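Local atomic coordinates of epidermin leader peptide processing serine protease EpiP (Staphylococcus aureus subsp. aureus, PDB entry 3QFH), a protein that probably cleaves the leader peptide from the precursor of the lantibiotic epidermin, acting as a subtilisin-like serine endopeptidase. Residues S18-Y22 / K57-M61; A63-A67 / Q247-K251; E96-Q102 / G189-G193; N228-S234 / K271-A277; G342-L348 / Y361-I367. All coordinates share one frame; numbering follows the deposited sequence.

Interaction 1 of 5, residues S18-Y22 / K57-M61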
# COMPACT_ATOMS: atom_id res chain seq x y z
N SER A 18 38.14 -0.82 0.27
CA SER A 18 37.60 -0.86 1.67
C SER A 18 36.14 -0.40 1.72
O SER A 18 35.54 -0.29 2.80
CB SER A 18 38.48 0.01 2.57
OG SER A 18 38.09 -0.10 3.93
N GLU A 19 35.58 -0.12 0.54
CA GLU A 19 34.20 0.34 0.40
C GLU A 19 33.21 -0.64 1.09
O GLU A 19 33.28 -1.84 0.88
CB GLU A 19 33.85 0.46 -1.09
CG GLU A 19 32.57 1.22 -1.39
CD GLU A 19 32.69 2.71 -1.13
OE1 GLU A 19 31.63 3.39 -1.11
OE2 GLU A 19 33.83 3.20 -0.95
N GLU A 20 32.31 -0.11 1.89
CA GLU A 20 31.35 -0.93 2.61
C GLU A 20 29.98 -0.60 2.03
O GLU A 20 29.60 0.56 1.94
CB GLU A 20 31.44 -0.60 4.10
CG GLU A 20 30.87 -1.65 5.02
CD GLU A 20 30.91 -1.23 6.50
OE1 GLU A 20 31.31 -0.07 6.78
OE2 GLU A 20 30.51 -2.04 7.36
N LEU A 21 29.25 -1.62 1.59
CA LEU A 21 27.94 -1.42 0.95
C LEU A 21 26.83 -2.22 1.62
O LEU A 21 27.07 -3.15 2.38
CB LEU A 21 28.00 -1.84 -0.52
CG LEU A 21 29.12 -1.23 -1.37
CD1 LEU A 21 29.10 -1.89 -2.75
CD2 LEU A 21 29.00 0.31 -1.48
N TYR A 22 25.60 -1.84 1.29
CA TYR A 22 24.41 -2.48 1.82
C TYR A 22 24.01 -3.67 0.96
O TYR A 22 23.74 -3.52 -0.23
CB TYR A 22 23.25 -1.48 1.90
CG TYR A 22 23.37 -0.49 3.05
CD1 TYR A 22 24.11 0.70 2.93
CD2 TYR A 22 22.73 -0.74 4.26
CE1 TYR A 22 24.21 1.60 4.02
CE2 TYR A 22 22.83 0.14 5.34
CZ TYR A 22 23.56 1.30 5.22
OH TYR A 22 23.62 2.15 6.30
N LYS A 57 25.70 -4.75 6.08
CA LYS A 57 26.61 -3.78 5.54
C LYS A 57 27.97 -4.47 5.54
O LYS A 57 28.46 -4.89 6.59
CB LYS A 57 26.58 -2.51 6.40
CG LYS A 57 27.19 -1.32 5.70
CD LYS A 57 27.08 -0.02 6.50
CE LYS A 57 27.70 1.13 5.71
NZ LYS A 57 27.75 2.41 6.47
N MET A 58 28.55 -4.64 4.36
CA MET A 58 29.85 -5.31 4.25
C MET A 58 30.60 -4.96 2.96
O MET A 58 30.01 -4.43 2.02
CB MET A 58 29.69 -6.83 4.39
CG MET A 58 28.68 -7.47 3.47
SD MET A 58 28.40 -9.24 3.84
CE MET A 58 27.01 -9.56 2.78
N THR A 59 31.90 -5.25 2.94
CA THR A 59 32.73 -5.00 1.75
C THR A 59 32.30 -5.97 0.66
O THR A 59 31.66 -6.98 0.94
CB THR A 59 34.25 -5.21 2.02
OG1 THR A 59 34.51 -6.58 2.36
CG2 THR A 59 34.73 -4.28 3.13
N LYS A 60 32.67 -5.67 -0.59
CA LYS A 60 32.29 -6.57 -1.68
C LYS A 60 33.03 -7.90 -1.51
O LYS A 60 32.51 -8.94 -1.90
CB LYS A 60 32.58 -5.96 -3.06
CG LYS A 60 31.85 -6.73 -4.19
CD LYS A 60 32.26 -6.27 -5.59
CE LYS A 60 33.66 -6.79 -5.95
NZ LYS A 60 34.04 -6.42 -7.34
N MET A 61 34.21 -7.86 -0.92
CA MET A 61 35.01 -9.06 -0.66
C MET A 61 34.34 -9.99 0.35
O MET A 61 34.34 -11.21 0.17
CB MET A 61 36.41 -8.67 -0.16
CG MET A 61 37.25 -7.95 -1.18
SD MET A 61 37.81 -9.00 -2.53
CE MET A 61 39.03 -10.03 -1.70
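L21 and M58 face each other as a hydrogen-bonded pair of an antiparallel beta sheet, where the first strand of the chain, 20-27, runs against strand 53-59. The sheet belongs to an alpha/beta unit of the kind found in subtilase propeptides, and this is a surface contact between two inner strands of that sheet. Both backbone groups of each residue in the pair are used. L21 N donates to M58 O at 2.9 Å along an almost straight N-H line (171°). In return M58 N reaches L21 O, also at 2.9 Å. L21 O accepts a weaker CA-H contact as well, from K57 CA at 3.3 Å, and T59 CA makes a similar one to E19 O. Backbone bonds also link Y22 to T79, just past strand 73-78, and K57 to N43 of strand 43-48.

T59 is the N-cap of helix 60-66: its OG1 takes up the N-H of H62.

L21 and M58 share one face of the sheet, where M58 packs on A63 and L66. The opposite face carries Y22, K57 and E20. K57 leaves with CG anti to its backbone N (chi1 -164°) and stays extended, passing E20 at about a right angle, CG to CG 3.8 Å. E20 OE1 and K57 NZ remain 4.3 Å apart, beyond salt-bridge range. Farther along, K57 CD lies over one face of the Y22 ring, and K57 CE is 3.9 Å from Y22 CE1.

Interaction 2 of 5, residues A63-A67 / Q247-K251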
# COMPACT_ATOMS: atom_id res chain seq x y z
N ALA A 63 31.09 -9.86 1.06
CA ALA A 63 29.82 -10.25 0.46
C ALA A 63 30.04 -11.51 -0.39
O ALA A 63 29.25 -12.45 -0.35
CB ALA A 63 29.26 -9.13 -0.38
N ASN A 64 31.14 -11.53 -1.14
CA ASN A 64 31.46 -12.66 -2.00
C ASN A 64 31.81 -13.92 -1.22
O ASN A 64 31.41 -15.00 -1.61
CB ASN A 64 32.54 -12.28 -3.02
CG ASN A 64 31.97 -11.50 -4.18
OD1 ASN A 64 32.27 -10.33 -4.38
ND2 ASN A 64 31.10 -12.14 -4.94
N ALA A 65 32.53 -13.77 -0.12
CA ALA A 65 32.86 -14.91 0.71
C ALA A 65 31.59 -15.45 1.36
O ALA A 65 31.43 -16.66 1.49
CB ALA A 65 33.89 -14.51 1.78
N LEU A 66 30.69 -14.55 1.77
CA LEU A 66 29.44 -14.96 2.43
C LEU A 66 28.56 -15.80 1.50
O LEU A 66 27.86 -16.68 1.95
CB LEU A 66 28.68 -13.73 2.94
CG LEU A 66 27.40 -14.00 3.72
CD1 LEU A 66 27.72 -14.77 5.00
CD2 LEU A 66 26.67 -12.71 4.04
N ALA A 67 28.60 -15.51 0.21
CA ALA A 67 27.84 -16.24 -0.78
C ALA A 67 28.31 -17.71 -0.90
O ALA A 67 27.60 -18.55 -1.45
CB ALA A 67 27.93 -15.54 -2.13
N GLN A 247 22.51 -18.12 -9.56
CA GLN A 247 23.67 -17.96 -8.68
C GLN A 247 23.25 -17.36 -7.35
O GLN A 247 22.26 -16.64 -7.27
CB GLN A 247 24.74 -17.07 -9.34
CG GLN A 247 25.31 -17.67 -10.61
CD GLN A 247 25.89 -19.05 -10.38
OE1 GLN A 247 26.75 -19.24 -9.51
NE2 GLN A 247 25.43 -20.02 -11.15
N THR A 248 24.01 -17.69 -6.30
CA THR A 248 23.74 -17.19 -4.97
C THR A 248 23.95 -15.67 -4.94
O THR A 248 23.09 -14.94 -4.46
CB THR A 248 24.64 -17.84 -3.93
OG1 THR A 248 24.53 -19.26 -4.04
CG2 THR A 248 24.25 -17.40 -2.52
N PHE A 249 25.07 -15.21 -5.49
CA PHE A 249 25.38 -13.79 -5.56
C PHE A 249 24.76 -13.29 -6.86
O PHE A 249 25.15 -13.71 -7.94
CB PHE A 249 26.89 -13.55 -5.53
CG PHE A 249 27.27 -12.14 -5.16
CD1 PHE A 249 27.22 -11.12 -6.09
CD2 PHE A 249 27.70 -11.85 -3.87
CE1 PHE A 249 27.59 -9.81 -5.74
CE2 PHE A 249 28.07 -10.56 -3.51
CZ PHE A 249 28.01 -9.54 -4.44
N ARG A 250 23.81 -12.37 -6.75
CA ARG A 250 23.07 -11.90 -7.92
C ARG A 250 23.27 -10.43 -8.26
O ARG A 250 23.81 -9.66 -7.47
CB ARG A 250 21.60 -12.15 -7.67
CG ARG A 250 21.34 -13.55 -7.14
CD ARG A 250 19.89 -13.71 -6.86
NE ARG A 250 19.14 -13.49 -8.07
CZ ARG A 250 18.91 -14.42 -8.99
NH1 ARG A 250 18.20 -14.11 -10.07
NH2 ARG A 250 19.39 -15.65 -8.83
N LYS A 251 22.79 -10.06 -9.44
CA LYS A 251 22.91 -8.71 -9.96
C LYS A 251 21.53 -8.03 -10.01
O LYS A 251 21.44 -6.84 -10.27
CB LYS A 251 23.52 -8.77 -11.37
CG LYS A 251 24.73 -9.70 -11.46
CD LYS A 251 25.38 -9.80 -12.85
CE LYS A 251 24.42 -10.30 -13.97
NZ LYS A 251 23.55 -9.21 -14.53
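F249 points its side chain at the end of helix 60-66, and its atoms meet A67, A63 and N64 in turn from the root outward. At the root, F249 CB lies 4.1 Å from A67 CB. The ring is then directed along the helix by CG standing anti to the backbone N (chi1 -161°). F249 CD2 comes next, again 4.1 Å from A67 CB, with A63 O at the ring edge and in its plane. One atom farther out, F249 CE2 makes the closest apolar contact, 3.6 Å from A63 CB. The side-chain amide of N64 lies over one face of the ring, the two planes only 22° apart. The ring is thus held along an edge by alanine methyls and over a face by a flat polar group.

T248 adds a second, smaller touch: its CG2 is 3.7 Å from A67 O and 4.1 Å from A67 CB. The ammonium of K70 bonds both A67 O and T248 OG1, tying the two segments through a third residue.

Backbone bonds between I76 and both T248 and R250 set the short, weakly bonded strand 249-250 beside strand 73-78. A piece of the subtilase region thereby extends the sheet of the propeptide-like unit. Since no hydrogen bond passes directly between the two segments, their adhesion rests on dispersion and shape, with K70 supplying the polar link.

Interaction 3 of 5, residues E96-Q102 / G189-G193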
# COMPACT_ATOMS: atom_id res chain seq x y z
N GLU A 96 -20.62 22.28 9.35
CA GLU A 96 -19.19 21.98 9.48
C GLU A 96 -18.74 20.86 8.55
O GLU A 96 -17.55 20.71 8.31
CB GLU A 96 -18.84 21.60 10.93
CG GLU A 96 -18.91 22.75 11.91
CD GLU A 96 -17.90 23.86 11.58
OE1 GLU A 96 -16.75 23.54 11.20
OE2 GLU A 96 -18.25 25.05 11.74
N SER A 97 -19.68 20.09 8.02
CA SER A 97 -19.33 18.93 7.20
C SER A 97 -18.78 19.31 5.82
O SER A 97 -19.29 20.19 5.16
CB SER A 97 -20.52 17.98 7.03
OG SER A 97 -20.14 16.83 6.28
N LEU A 98 -17.73 18.62 5.42
CA LEU A 98 -17.15 18.78 4.10
C LEU A 98 -17.60 17.59 3.22
O LEU A 98 -17.22 17.48 2.05
CB LEU A 98 -15.61 18.76 4.19
CG LEU A 98 -14.91 19.83 5.03
CD1 LEU A 98 -13.39 19.58 5.05
CD2 LEU A 98 -15.23 21.24 4.53
N PHE A 99 -18.42 16.71 3.80
CA PHE A 99 -18.82 15.50 3.09
C PHE A 99 -19.43 15.77 1.72
O PHE A 99 -19.14 15.06 0.79
CB PHE A 99 -19.69 14.57 3.95
CG PHE A 99 -20.14 13.34 3.22
CD1 PHE A 99 -19.25 12.30 2.96
CD2 PHE A 99 -21.45 13.24 2.74
CE1 PHE A 99 -19.65 11.17 2.27
CE2 PHE A 99 -21.86 12.11 2.05
CZ PHE A 99 -20.95 11.07 1.80
N SER A 100 -20.22 16.83 1.57
CA SER A 100 -20.82 17.14 0.25
C SER A 100 -19.81 17.56 -0.83
O SER A 100 -20.15 17.61 -2.03
CB SER A 100 -21.92 18.20 0.37
OG SER A 100 -21.40 19.45 0.78
N ARG A 101 -18.58 17.90 -0.43
CA ARG A 101 -17.54 18.23 -1.41
C ARG A 101 -16.75 16.98 -1.81
O ARG A 101 -16.00 17.00 -2.78
CB ARG A 101 -16.58 19.27 -0.83
CG ARG A 101 -17.23 20.59 -0.48
CD ARG A 101 -16.21 21.50 0.14
NE ARG A 101 -16.81 22.70 0.69
CZ ARG A 101 -16.13 23.71 1.21
NH1 ARG A 101 -14.80 23.69 1.25
NH2 ARG A 101 -16.78 24.76 1.69
N GLN A 102 -16.90 15.89 -1.04
CA GLN A 102 -16.17 14.65 -1.34
C GLN A 102 -16.90 13.88 -2.42
O GLN A 102 -17.57 12.91 -2.16
CB GLN A 102 -16.08 13.77 -0.09
CG GLN A 102 -15.39 14.43 1.10
CD GLN A 102 -15.30 13.48 2.25
OE1 GLN A 102 -15.98 13.68 3.26
NE2 GLN A 102 -14.49 12.41 2.11
N GLY A 189 -14.89 13.22 10.98
CA GLY A 189 -15.02 14.59 11.52
C GLY A 189 -15.66 15.46 10.45
O GLY A 189 -16.79 15.20 10.06
N LYS A 190 -14.94 16.47 9.95
CA LYS A 190 -15.46 17.31 8.87
C LYS A 190 -15.45 16.47 7.61
O LYS A 190 -16.42 16.46 6.86
CB LYS A 190 -14.65 18.60 8.73
CG LYS A 190 -14.75 19.49 9.99
CD LYS A 190 -13.78 20.66 10.01
CE LYS A 190 -14.23 21.81 9.12
NZ LYS A 190 -14.17 21.49 7.69
N LEU A 191 -14.36 15.73 7.41
CA LEU A 191 -14.24 14.79 6.31
C LEU A 191 -14.65 13.39 6.82
O LEU A 191 -14.41 13.05 7.99
CB LEU A 191 -12.79 14.74 5.85
CG LEU A 191 -12.56 14.19 4.46
CD1 LEU A 191 -12.78 15.35 3.48
CD2 LEU A 191 -11.15 13.62 4.30
N ILE A 192 -15.24 12.57 5.94
CA ILE A 192 -15.63 11.20 6.29
C ILE A 192 -14.94 10.17 5.38
O ILE A 192 -15.00 10.27 4.17
CB ILE A 192 -17.15 10.98 6.13
CG1 ILE A 192 -17.95 12.11 6.80
CG2 ILE A 192 -17.52 9.61 6.67
CD1 ILE A 192 -17.72 12.25 8.25
N GLY A 193 -14.28 9.19 5.97
CA GLY A 193 -13.65 8.11 5.20
C GLY A 193 -14.63 7.00 4.89
O GLY A 193 -15.83 7.10 5.20
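Q102 sends CG anti to its own carbonyl carbon (chi1 -58°) and runs straight from there, which carries its amide to the backbone of I192. K190 starts the same way, but bends at chi3 (78°) and chi4 fold its NZ back onto L98. The Q102 amide then bonds one residue twice. I192 N donates to Q102 OE1 at 3.0 Å, while Q102 NE2 donates to I192 O at 3.0 Å, with the acceptor near the plane of the amide. L191 CD1 lies against the middle of this group, 3.4 Å from Q102 CD.

An ST turn shapes the first segment. S97 OG accepts from F99 N at 3.0 Å and is also bonded to D91 O, opening the short 3-10 turn 99-101 that leads to helix 103-108. Across from it runs the loop after helix 177-186, the helix that begins with the probable catalytic histidine of this subtilisin-like fold; the carboxylate of D139 takes up the N-H groups of K190 and L191.

L98 N closes on K190 O at 2.9 Å. K190 NZ is modelled 3.2 Å from L98 CG, tight for an ammonium against carbon, and its exact placement is doubtful; E96 OE1 is 4.8 Å from that nitrogen.

Interaction 4 of 5, residues N228-S234 / K271-A277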
# COMPACT_ATOMS: atom_id res chain seq x y z
N ASN A 228 -4.18 -7.13 12.23
CA ASN A 228 -4.85 -6.26 11.27
C ASN A 228 -5.26 -7.12 10.10
O ASN A 228 -4.41 -7.58 9.34
CB ASN A 228 -3.91 -5.18 10.76
CG ASN A 228 -3.46 -4.26 11.83
OD1 ASN A 228 -4.21 -3.41 12.29
ND2 ASN A 228 -2.20 -4.39 12.23
N GLN A 229 -6.54 -7.34 9.91
CA GLN A 229 -6.98 -8.20 8.83
C GLN A 229 -6.98 -7.56 7.45
O GLN A 229 -7.09 -8.26 6.46
CB GLN A 229 -8.35 -8.83 9.13
CG GLN A 229 -8.26 -10.00 10.11
CD GLN A 229 -9.49 -10.87 10.06
OE1 GLN A 229 -10.57 -10.45 10.43
NE2 GLN A 229 -9.33 -12.09 9.57
N VAL A 230 -6.87 -6.24 7.39
CA VAL A 230 -6.75 -5.54 6.10
C VAL A 230 -5.46 -4.72 6.15
O VAL A 230 -5.26 -3.95 7.07
CB VAL A 230 -7.96 -4.64 5.78
CG1 VAL A 230 -7.76 -3.90 4.43
CG2 VAL A 230 -9.25 -5.46 5.78
N ILE A 231 -4.60 -4.88 5.15
CA ILE A 231 -3.32 -4.21 5.09
C ILE A 231 -3.26 -3.42 3.80
O ILE A 231 -3.30 -4.01 2.71
CB ILE A 231 -2.14 -5.23 5.13
CG1 ILE A 231 -2.22 -6.09 6.39
CG2 ILE A 231 -0.81 -4.48 5.06
CD1 ILE A 231 -1.15 -7.24 6.47
N ASN A 232 -3.16 -2.10 3.92
CA ASN A 232 -3.15 -1.18 2.76
C ASN A 232 -1.74 -0.76 2.39
O ASN A 232 -1.03 -0.18 3.21
CB ASN A 232 -4.01 0.06 3.11
CG ASN A 232 -4.21 0.98 1.94
OD1 ASN A 232 -5.21 0.88 1.23
ND2 ASN A 232 -3.25 1.87 1.71
N ILE A 233 -1.34 -1.05 1.16
CA ILE A 233 -0.01 -0.68 0.67
C ILE A 233 -0.19 0.24 -0.54
O ILE A 233 -0.59 -0.19 -1.63
CB ILE A 233 0.84 -1.90 0.28
CG1 ILE A 233 0.79 -2.96 1.38
CG2 ILE A 233 2.28 -1.50 0.04
CD1 ILE A 233 1.54 -4.23 1.02
N SER A 234 0.07 1.52 -0.32
CA SER A 234 -0.06 2.50 -1.38
C SER A 234 1.28 2.65 -2.14
O SER A 234 1.31 3.20 -3.25
CB SER A 234 -0.62 3.82 -0.81
OG SER A 234 -2.03 3.70 -0.47
N LYS A 271 -4.37 -14.75 7.96
CA LYS A 271 -5.75 -14.34 7.70
C LYS A 271 -5.88 -12.83 7.51
O LYS A 271 -6.86 -12.24 7.98
CB LYS A 271 -6.71 -14.79 8.81
CG LYS A 271 -6.64 -16.27 9.19
CD LYS A 271 -7.02 -17.16 8.05
CE LYS A 271 -7.04 -18.64 8.48
NZ LYS A 271 -7.44 -19.52 7.37
N SER A 272 -4.88 -12.20 6.89
CA SER A 272 -4.94 -10.79 6.57
C SER A 272 -4.99 -10.68 5.05
O SER A 272 -4.41 -11.53 4.35
CB SER A 272 -3.75 -9.99 7.07
OG SER A 272 -3.70 -9.97 8.48
N ILE A 273 -5.70 -9.68 4.57
CA ILE A 273 -5.81 -9.40 3.15
C ILE A 273 -4.88 -8.22 2.87
O ILE A 273 -4.88 -7.24 3.63
CB ILE A 273 -7.26 -8.91 2.77
CG1 ILE A 273 -8.32 -9.88 3.30
CG2 ILE A 273 -7.39 -8.70 1.27
CD1 ILE A 273 -9.75 -9.36 3.14
N VAL A 274 -4.12 -8.30 1.77
CA VAL A 274 -3.23 -7.24 1.35
C VAL A 274 -3.83 -6.54 0.12
O VAL A 274 -4.14 -7.19 -0.90
CB VAL A 274 -1.82 -7.80 1.00
CG1 VAL A 274 -0.93 -6.69 0.38
CG2 VAL A 274 -1.15 -8.40 2.23
N VAL A 275 -4.02 -5.23 0.24
CA VAL A 275 -4.57 -4.40 -0.83
C VAL A 275 -3.45 -3.46 -1.30
O VAL A 275 -2.89 -2.69 -0.52
CB VAL A 275 -5.75 -3.57 -0.32
CG1 VAL A 275 -6.40 -2.76 -1.49
CG2 VAL A 275 -6.76 -4.49 0.37
N ALA A 276 -3.18 -3.48 -2.59
CA ALA A 276 -2.08 -2.74 -3.14
C ALA A 276 -2.54 -1.80 -4.24
O ALA A 276 -3.42 -2.13 -5.03
CB ALA A 276 -1.05 -3.73 -3.69
N ALA A 277 -1.90 -0.65 -4.30
CA ALA A 277 -2.18 0.33 -5.34
C ALA A 277 -1.52 -0.05 -6.64
O ALA A 277 -0.37 -0.47 -6.66
CB ALA A 277 -1.68 1.71 -4.92
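Strands 230-233 and 273-277 run parallel, 20° apart in direction, and Q229 O, I231 and I233 alternate with I273, V275 and A277 N in an unbroken series of backbone bonds. V275 N to I231 O and I233 N to V275 O are both 2.8 Å and nearly straight. The strands lie mid-sheet in the parallel Rossmann-like core of the subtilase fold, joined by a connection that contains helix 254-269.

On one face I233 CD1 packs 3.5 Å from V274 CG1, and I231 CD1 rests 3.8 Å from S272 CB; helix 213-225 lies on this side. On the other, V230 CG1 meets V275 CG2 at 4.2 Å, and helices 382-400 and 406-416 pack over V275 and I273.

Where the strands begin, side chains carry the pairing on. S272 OG donates to N228 O at 2.6 Å. Q229, extended beyond CG, lies alongside K271 and gives an N-H of NE2 to K271 O (2.9 Å); the same nitrogen bonds E403 O. K271 itself closes helix 254-269 in a Schellman motif.

At the far end S234 touches D130 of the probable catalytic triad. Backbone amides are paired between the strands while mostly apolar side chains line both faces, so these polar groups are buried at little cost.

Interaction 5 of 5, residues G342-L348 / Y361-I367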
# COMPACT_ATOMS: atom_id res chain seq x y z
N GLY A 342 -9.77 7.87 -7.70
CA GLY A 342 -8.48 8.39 -7.31
C GLY A 342 -8.18 9.74 -7.95
O GLY A 342 -7.16 10.33 -7.65
N GLY A 343 -9.03 10.19 -8.86
CA GLY A 343 -8.90 11.48 -9.47
C GLY A 343 -8.35 11.53 -10.87
O GLY A 343 -8.21 10.53 -11.53
N SER A 344 -8.06 12.74 -11.31
CA SER A 344 -7.55 12.96 -12.65
C SER A 344 -6.94 14.36 -12.75
O SER A 344 -7.23 15.23 -11.91
CB SER A 344 -8.69 12.85 -13.67
OG SER A 344 -8.27 13.22 -14.98
N PHE A 345 -6.11 14.56 -13.76
CA PHE A 345 -5.51 15.87 -14.04
C PHE A 345 -5.86 16.29 -15.46
O PHE A 345 -5.21 17.19 -16.01
CB PHE A 345 -3.98 15.87 -13.83
CG PHE A 345 -3.57 15.72 -12.39
CD1 PHE A 345 -3.77 16.74 -11.50
CD2 PHE A 345 -2.99 14.56 -11.94
CE1 PHE A 345 -3.42 16.60 -10.15
CE2 PHE A 345 -2.63 14.41 -10.61
CZ PHE A 345 -2.84 15.44 -9.72
N ALA A 346 -6.90 15.68 -16.03
CA ALA A 346 -7.33 16.01 -17.40
C ALA A 346 -7.65 17.49 -17.54
O ALA A 346 -7.24 18.12 -18.49
CB ALA A 346 -8.52 15.17 -17.81
N TYR A 347 -8.38 18.04 -16.59
CA TYR A 347 -8.72 19.45 -16.63
C TYR A 347 -7.50 20.35 -16.57
O TYR A 347 -7.43 21.34 -17.29
CB TYR A 347 -9.64 19.83 -15.49
CG TYR A 347 -11.06 19.43 -15.65
CD1 TYR A 347 -11.75 19.65 -16.86
CD2 TYR A 347 -11.77 18.94 -14.57
CE1 TYR A 347 -13.09 19.31 -16.98
CE2 TYR A 347 -13.09 18.62 -14.68
CZ TYR A 347 -13.75 18.80 -15.87
OH TYR A 347 -15.06 18.46 -15.92
N LEU A 348 -6.57 20.02 -15.69
CA LEU A 348 -5.34 20.78 -15.53
C LEU A 348 -4.58 20.81 -16.83
O LEU A 348 -4.15 21.87 -17.29
CB LEU A 348 -4.48 20.19 -14.41
CG LEU A 348 -3.06 20.76 -14.22
CD1 LEU A 348 -3.13 22.24 -13.95
CD2 LEU A 348 -2.33 20.02 -13.10
N TYR A 361 -12.14 23.64 -11.43
CA TYR A 361 -11.84 22.32 -11.98
C TYR A 361 -11.10 21.38 -11.01
O TYR A 361 -11.44 20.19 -10.90
CB TYR A 361 -11.11 22.45 -13.31
CG TYR A 361 -11.91 23.17 -14.38
CD1 TYR A 361 -12.90 22.51 -15.12
CD2 TYR A 361 -11.67 24.50 -14.67
CE1 TYR A 361 -13.62 23.18 -16.12
CE2 TYR A 361 -12.39 25.18 -15.66
CZ TYR A 361 -13.36 24.51 -16.38
OH TYR A 361 -14.06 25.19 -17.35
N MET A 362 -10.11 21.90 -10.31
CA MET A 362 -9.35 21.10 -9.36
C MET A 362 -10.28 20.33 -8.43
O MET A 362 -10.08 19.14 -8.19
CB MET A 362 -8.44 22.00 -8.52
CG MET A 362 -7.69 21.26 -7.41
SD MET A 362 -6.72 22.32 -6.31
CE MET A 362 -7.98 23.31 -5.49
N HIS A 363 -11.31 21.03 -7.93
CA HIS A 363 -12.28 20.47 -6.98
C HIS A 363 -13.14 19.34 -7.55
O HIS A 363 -13.59 18.46 -6.81
CB HIS A 363 -13.20 21.60 -6.47
CG HIS A 363 -12.45 22.77 -5.92
ND1 HIS A 363 -11.95 23.78 -6.72
CD2 HIS A 363 -12.10 23.10 -4.65
CE1 HIS A 363 -11.34 24.67 -5.97
NE2 HIS A 363 -11.41 24.28 -4.71
N LYS A 364 -13.38 19.39 -8.85
CA LYS A 364 -14.16 18.39 -9.53
C LYS A 364 -13.40 17.09 -9.83
O LYS A 364 -14.00 16.02 -9.78
CB LYS A 364 -14.69 18.97 -10.85
CG LYS A 364 -15.71 20.09 -10.66
CD LYS A 364 -16.16 20.64 -12.00
CE LYS A 364 -17.20 21.76 -11.83
NZ LYS A 364 -17.57 22.39 -13.14
N GLU A 365 -12.09 17.19 -10.11
CA GLU A 365 -11.30 16.02 -10.51
C GLU A 365 -10.26 15.52 -9.49
O GLU A 365 -9.62 14.50 -9.74
CB GLU A 365 -10.63 16.27 -11.87
CG GLU A 365 -9.49 17.33 -11.88
CD GLU A 365 -8.82 17.47 -13.26
OE1 GLU A 365 -7.84 18.23 -13.37
OE2 GLU A 365 -9.26 16.82 -14.25
N ASN A 366 -10.05 16.24 -8.39
CA ASN A 366 -9.12 15.77 -7.36
C ASN A 366 -9.88 15.34 -6.12
O ASN A 366 -11.05 15.70 -5.93
CB ASN A 366 -8.03 16.78 -7.02
CG ASN A 366 -6.95 16.90 -8.12
OD1 ASN A 366 -7.00 16.24 -9.17
ND2 ASN A 366 -5.95 17.72 -7.86
N ILE A 367 -9.19 14.61 -5.26
CA ILE A 367 -9.73 14.04 -4.05
C ILE A 367 -9.41 14.90 -2.82
O ILE A 367 -8.24 15.16 -2.51
CB ILE A 367 -9.09 12.66 -3.79
CG1 ILE A 367 -9.19 11.73 -5.03
CG2 ILE A 367 -9.67 12.03 -2.52
CD1 ILE A 367 -10.56 11.33 -5.42
O HOH W 1 -17.01 20.53 -15.04
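The buried carboxylate of E365 is gripped by three N-H groups of helix 346-358. Its OE2 accepts from Y347 N at 2.8 Å, nearly straight at 167°, and OE1 from L348 N at 3.2 Å; both donors come in on the syn side, close to the carboxylate plane. W356 NE1, from later in the same helix, also bonds OE1. E365 reaches these amides by taking the crowded position for CG, between N and carbonyl carbon (chi1 69°), and then extending.

Its backbone takes part too, since S344 N donates to E365 O at 2.8 Å. S344 OG accepts from A346 N in an ST turn and is bonded besides to E327, which also takes the N-H of F345, the residue at the N-cap position.

Beside the carboxylate stands an edge-to-face pair, tilted, with the planes at 53°. The edge of Y361 is turned to the face of Y347, with Y361 CD1 over the ring centre and the centroids 4.7 Å apart. At the far end of Y347, a water 3.0 Å from OH accepts from K364 NZ at 2.7 Å.

The contact folds two successive helices of the subtilase region against each other, with G342, at the start of the first segment, near the probable triad without touching it. A carboxylate facing first-turn N-H groups would probably be favoured in its charged form, with the helix end helping to offset the cost of burial.

Overall arrangement
Interactions 1 and 2 form one cluster at an end of the molecule: their centres are about 12 Å apart, they share helix 60-66, and M58 CE of the first touches L66 CD2 of the second at 3.4 Å. Interactions 3 and 5 make a second group across the chain's centre, about 18 Å between centres and about 5 Å between nearest atoms; L191 touches L368, just past segment 361-367. Interaction 4 lies between them, about 7 Å from the centre of the chain and closest to the probable Ser-His-Asp triad (S383, H177, D130). It touches neither cluster: nearest atoms are about 22 Å from interaction 4 to interaction 2, about 12 Å from interaction 4 to interaction 3, and about 10 Å from interaction 4 to interaction 5.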